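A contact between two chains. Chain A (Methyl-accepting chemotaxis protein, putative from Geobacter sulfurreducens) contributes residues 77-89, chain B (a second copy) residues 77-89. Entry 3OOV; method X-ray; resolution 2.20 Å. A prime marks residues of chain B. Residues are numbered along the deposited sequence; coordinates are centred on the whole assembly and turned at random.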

# COMPACT_ATOMS: atom_id res chain seq x y z
N THR A 77 -7.66 -8.46 -7.54
CA THR A 77 -7.64 -7.68 -8.77
C THR A 77 -7.13 -6.25 -8.55
O THR A 77 -6.38 -5.70 -9.40
CB THR A 77 -9.08 -7.62 -9.34
OG1 THR A 77 -9.44 -8.96 -9.64
CG2 THR A 77 -9.17 -6.74 -10.64
N LYS A 78 -7.54 -5.61 -7.45
CA LYS A 78 -7.05 -4.23 -7.20
C LYS A 78 -5.61 -4.19 -6.97
O LYS A 78 -4.94 -3.24 -7.45
CB LYS A 78 -7.78 -3.54 -6.06
CG LYS A 78 -9.17 -3.10 -6.45
CD LYS A 78 -10.16 -3.26 -5.31
CE LYS A 78 -9.93 -2.19 -4.28
NZ LYS A 78 -10.09 -0.82 -4.98
N CYS A 79 -5.08 -5.16 -6.19
CA CYS A 79 -3.63 -5.26 -6.03
C CYS A 79 -2.90 -5.32 -7.40
O CYS A 79 -1.86 -4.63 -7.65
CB CYS A 79 -3.25 -6.55 -5.24
SG CYS A 79 -1.48 -6.77 -5.07
N PHE A 80 -3.40 -6.22 -8.25
CA PHE A 80 -2.77 -6.48 -9.55
C PHE A 80 -2.81 -5.18 -10.42
O PHE A 80 -1.78 -4.76 -10.96
CB PHE A 80 -3.51 -7.60 -10.28
CG PHE A 80 -2.89 -7.96 -11.60
CD1 PHE A 80 -1.84 -8.91 -11.64
CD2 PHE A 80 -3.33 -7.37 -12.78
CE1 PHE A 80 -1.25 -9.24 -12.85
CE2 PHE A 80 -2.76 -7.70 -14.01
CZ PHE A 80 -1.73 -8.65 -14.05
N THR A 81 -3.99 -4.56 -10.51
CA THR A 81 -4.20 -3.34 -11.32
C THR A 81 -3.36 -2.13 -10.82
O THR A 81 -2.73 -1.42 -11.60
CB THR A 81 -5.72 -3.04 -11.42
OG1 THR A 81 -6.38 -4.24 -11.89
CG2 THR A 81 -6.02 -2.09 -12.50
N ASP A 82 -3.31 -1.91 -9.51
CA ASP A 82 -2.70 -0.72 -8.93
C ASP A 82 -1.25 -0.95 -8.53
O ASP A 82 -0.57 -0.03 -8.04
CB ASP A 82 -3.44 -0.32 -7.64
CG ASP A 82 -4.91 0.03 -7.84
OD1 ASP A 82 -5.39 0.11 -8.98
OD2 ASP A 82 -5.62 0.19 -6.79
N ARG A 83 -0.78 -2.20 -8.62
CA ARG A 83 0.59 -2.59 -8.16
C ARG A 83 0.82 -2.09 -6.73
O ARG A 83 1.88 -1.59 -6.38
CB ARG A 83 1.68 -2.06 -9.12
CG ARG A 83 1.56 -2.60 -10.54
CD ARG A 83 2.73 -2.08 -11.44
NE ARG A 83 2.44 -0.76 -12.02
CZ ARG A 83 3.18 0.33 -11.84
NH1 ARG A 83 4.29 0.31 -11.09
NH2 ARG A 83 2.79 1.46 -12.43
N GLN A 84 -0.18 -2.22 -5.90
CA GLN A 84 -0.08 -1.74 -4.54
C GLN A 84 -0.26 -2.94 -3.57
O GLN A 84 -1.09 -3.81 -3.81
CB GLN A 84 -1.10 -0.63 -4.29
CG GLN A 84 -0.57 0.59 -3.45
CD GLN A 84 0.63 1.33 -4.07
OE1 GLN A 84 1.56 1.73 -3.35
NE2 GLN A 84 0.61 1.52 -5.42
N VAL A 85 0.55 -2.98 -2.51
CA VAL A 85 0.34 -3.87 -1.35
C VAL A 85 -0.96 -3.47 -0.69
O VAL A 85 -1.15 -2.25 -0.36
CB VAL A 85 1.49 -3.78 -0.35
CG1 VAL A 85 1.22 -4.68 0.91
CG2 VAL A 85 2.80 -4.18 -1.03
N TYR A 86 -1.87 -4.44 -0.55
CA TYR A 86 -3.11 -4.24 0.21
C TYR A 86 -2.99 -5.02 1.49
O TYR A 86 -2.84 -6.24 1.47
CB TYR A 86 -4.39 -4.67 -0.55
CG TYR A 86 -4.87 -3.61 -1.53
CD1 TYR A 86 -5.82 -2.65 -1.17
CD2 TYR A 86 -4.32 -3.53 -2.83
CE1 TYR A 86 -6.27 -1.66 -2.12
CE2 TYR A 86 -4.71 -2.51 -3.76
CZ TYR A 86 -5.68 -1.60 -3.40
OH TYR A 86 -6.01 -0.62 -4.35
N MSE A 87 -2.99 -4.33 2.62
CA MSE A 87 -2.91 -5.04 3.86
C MSE A 87 -4.25 -4.93 4.53
O MSE A 87 -4.72 -3.84 4.81
CB MSE A 87 -1.70 -4.66 4.72
CG MSE A 87 -1.41 -3.21 4.94
SE MSE A 87 0.34 -3.02 5.92
CE MSE A 87 0.11 -4.48 7.16
N ILE A 88 -4.94 -6.07 4.60
CA ILE A 88 -6.36 -6.08 4.93
C ILE A 88 -6.51 -6.79 6.28
O ILE A 88 -6.43 -8.01 6.37
CB ILE A 88 -7.21 -6.78 3.82
CG1 ILE A 88 -6.96 -6.12 2.43
CG2 ILE A 88 -8.74 -6.70 4.14
CD1 ILE A 88 -7.55 -4.74 2.30
N ASP A 89 -6.70 -6.01 7.33
CA ASP A 89 -6.68 -6.60 8.68
C ASP A 89 -7.98 -7.35 8.95
O ASP A 89 -7.98 -8.37 9.65
CB ASP A 89 -6.30 -5.56 9.77
CG ASP A 89 -7.12 -4.29 9.71
OD1 ASP A 89 -8.33 -4.32 9.32
OD2 ASP A 89 -6.56 -3.23 10.10
N THR B 77 -7.83 10.46 -3.20
CA THR B 77 -9.16 9.94 -2.86
C THR B 77 -9.19 8.41 -2.57
O THR B 77 -9.94 7.95 -1.67
CB THR B 77 -10.17 10.30 -3.96
OG1 THR B 77 -10.24 11.72 -4.02
CG2 THR B 77 -11.61 9.77 -3.66
N LYS B 78 -8.41 7.65 -3.34
CA LYS B 78 -8.31 6.20 -3.19
C LYS B 78 -7.83 5.91 -1.76
O LYS B 78 -8.41 5.07 -1.10
CB LYS B 78 -7.33 5.60 -4.24
CG LYS B 78 -7.94 5.56 -5.71
CD LYS B 78 -7.02 4.84 -6.79
CE LYS B 78 -7.19 3.31 -6.80
NZ LYS B 78 -8.61 2.79 -6.72
N CYS B 79 -6.84 6.67 -1.28
CA CYS B 79 -6.33 6.57 0.11
C CYS B 79 -7.39 6.77 1.18
O CYS B 79 -7.49 5.96 2.11
CB CYS B 79 -5.21 7.55 0.33
SG CYS B 79 -4.17 7.26 1.83
N PHE B 80 -8.20 7.84 1.05
CA PHE B 80 -9.30 8.07 1.97
C PHE B 80 -10.28 6.94 1.99
O PHE B 80 -10.84 6.65 3.04
CB PHE B 80 -10.10 9.33 1.67
CG PHE B 80 -9.43 10.56 2.14
CD1 PHE B 80 -9.63 11.00 3.44
CD2 PHE B 80 -8.56 11.26 1.28
CE1 PHE B 80 -8.97 12.14 3.91
CE2 PHE B 80 -7.87 12.42 1.74
CZ PHE B 80 -8.08 12.85 3.06
N THR B 81 -10.52 6.35 0.83
CA THR B 81 -11.48 5.29 0.69
C THR B 81 -10.93 3.98 1.25
O THR B 81 -11.67 3.29 1.93
CB THR B 81 -11.97 5.15 -0.76
OG1 THR B 81 -12.44 6.44 -1.19
CG2 THR B 81 -13.15 4.15 -0.84
N ASP B 82 -9.66 3.66 1.01
CA ASP B 82 -9.20 2.30 1.29
C ASP B 82 -8.20 2.15 2.39
O ASP B 82 -7.83 1.03 2.73
CB ASP B 82 -8.80 1.43 0.07
CG ASP B 82 -7.83 2.06 -0.87
OD1 ASP B 82 -6.69 2.50 -0.52
OD2 ASP B 82 -8.21 2.01 -2.07
N ARG B 83 -7.75 3.30 2.91
CA ARG B 83 -6.75 3.37 3.98
C ARG B 83 -5.47 2.59 3.70
O ARG B 83 -4.84 2.06 4.61
CB ARG B 83 -7.34 2.98 5.36
CG ARG B 83 -8.69 3.55 5.58
CD ARG B 83 -9.22 3.16 6.98
NE ARG B 83 -9.68 1.77 7.10
CZ ARG B 83 -10.87 1.34 6.68
NH1 ARG B 83 -11.72 2.17 6.06
NH2 ARG B 83 -11.22 0.07 6.89
N GLN B 84 -5.03 2.56 2.46
CA GLN B 84 -3.76 1.97 2.17
C GLN B 84 -2.72 3.07 2.02
O GLN B 84 -3.07 4.22 1.73
CB GLN B 84 -3.85 1.12 0.85
CG GLN B 84 -4.86 -0.02 0.86
CD GLN B 84 -4.67 -0.97 2.03
OE1 GLN B 84 -3.61 -1.55 2.21
NE2 GLN B 84 -5.67 -1.06 2.86
N VAL B 85 -1.46 2.72 2.16
CA VAL B 85 -0.37 3.57 1.83
C VAL B 85 -0.03 3.39 0.32
O VAL B 85 0.16 2.25 -0.11
CB VAL B 85 0.89 3.12 2.67
CG1 VAL B 85 2.12 3.90 2.25
CG2 VAL B 85 0.61 3.29 4.19
N TYR B 86 0.03 4.48 -0.46
CA TYR B 86 0.46 4.41 -1.87
C TYR B 86 1.86 4.95 -2.05
O TYR B 86 2.16 6.07 -1.67
CB TYR B 86 -0.52 5.14 -2.80
CG TYR B 86 -1.89 4.49 -2.83
CD1 TYR B 86 -2.25 3.64 -3.87
CD2 TYR B 86 -2.80 4.69 -1.83
CE1 TYR B 86 -3.53 3.00 -3.88
CE2 TYR B 86 -4.07 4.10 -1.86
CZ TYR B 86 -4.40 3.22 -2.89
OH TYR B 86 -5.64 2.58 -2.94
N MSE B 87 2.74 4.12 -2.59
CA MSE B 87 4.07 4.58 -3.00
C MSE B 87 4.10 4.69 -4.54
O MSE B 87 3.94 3.70 -5.25
CB MSE B 87 5.14 3.62 -2.50
CG MSE B 87 4.89 2.99 -1.10
SE MSE B 87 6.48 1.95 -0.57
CE MSE B 87 7.84 3.17 -1.41
N ILE B 88 4.18 5.90 -5.07
CA ILE B 88 4.01 6.10 -6.52
C ILE B 88 5.37 6.53 -7.12
O ILE B 88 5.98 7.46 -6.61
CB ILE B 88 2.85 7.11 -6.83
CG1 ILE B 88 1.53 6.69 -6.16
CG2 ILE B 88 2.67 7.31 -8.34
CD1 ILE B 88 1.07 5.27 -6.50
N ASP B 89 5.87 5.79 -8.12
CA ASP B 89 7.14 6.12 -8.83
C ASP B 89 6.92 7.24 -9.87
O ASP B 89 7.60 8.29 -9.83
CB ASP B 89 7.74 4.86 -9.53
CG ASP B 89 6.79 4.25 -10.59
OD1 ASP B 89 5.92 4.98 -11.15
OD2 ASP B 89 6.89 3.03 -10.89
O HOH W 1 -8.49 -0.01 -6.78
O HOH W 2 0.66 -0.27 0.70

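Each stretch runs from the end of a helix (77-82) through a turn into a short strand (86-88). The turn begins at Arg83 and Arg83′, the first residues to leave helical geometry, both with positive phi. The two helices run nearly antiparallel, at 160°, but their axes come no closer than 14.9 Å, so the intimate contact falls to the segments that follow them. There Gln84 lies across from Tyr86′ and Tyr86 from Gln84′, with CA-CA separations of 6.7 and 6.5 Å. This spacing leaves room for side chains and water between the backbones: water 2 donates to Val85 O (2.9 Å) and to Val85′ O (2.7 Å), joining two carbonyls that could not bond each other.

The glutamines dominate the side-chain contact, each burying 93 Å² against the other stretch. Gln84 OE1 accepts a hydrogen bond from Met87′ N (2.8 Å), and Gln84′ OE1 accepts one from Met87 N (2.9 Å); both residues 87 are selenomethionine. The amide's other end is held within its own chain, Gln84 NE2 donating to Asp82 O (3.3 Å) and Gln84′ NE2 to Asp82′ O (3.0 Å). The pairing is reciprocal although the rotamers differ, chi1 being -139° in Gln84 and m in Gln84′. Their aliphatic parts also pack against the tyrosines, with 3.5 Å both from Gln84 CG to Tyr86′ CD1 and from Gln84′ CG to Tyr86 CD1.

Each tyrosine hydroxyl donates to the aspartate of its own chain, Tyr86 OH to Asp82 OD2 and Tyr86′ OH to Asp82′ OD1, both at 2.6 Å. The charged groups are less symmetric. Asp82 OD2 forms a long salt bridge with Lys78′ NZ (4.0 Å), whereas Lys78 NZ and Asp82′ OD2, 4.5 Å apart, fall beyond one. Water 1 accepts from both lysine NZ atoms and donates to Asp82 OD2, bridging amines only 4.3 Å apart (Lys78 NZ to Lys78′ NZ).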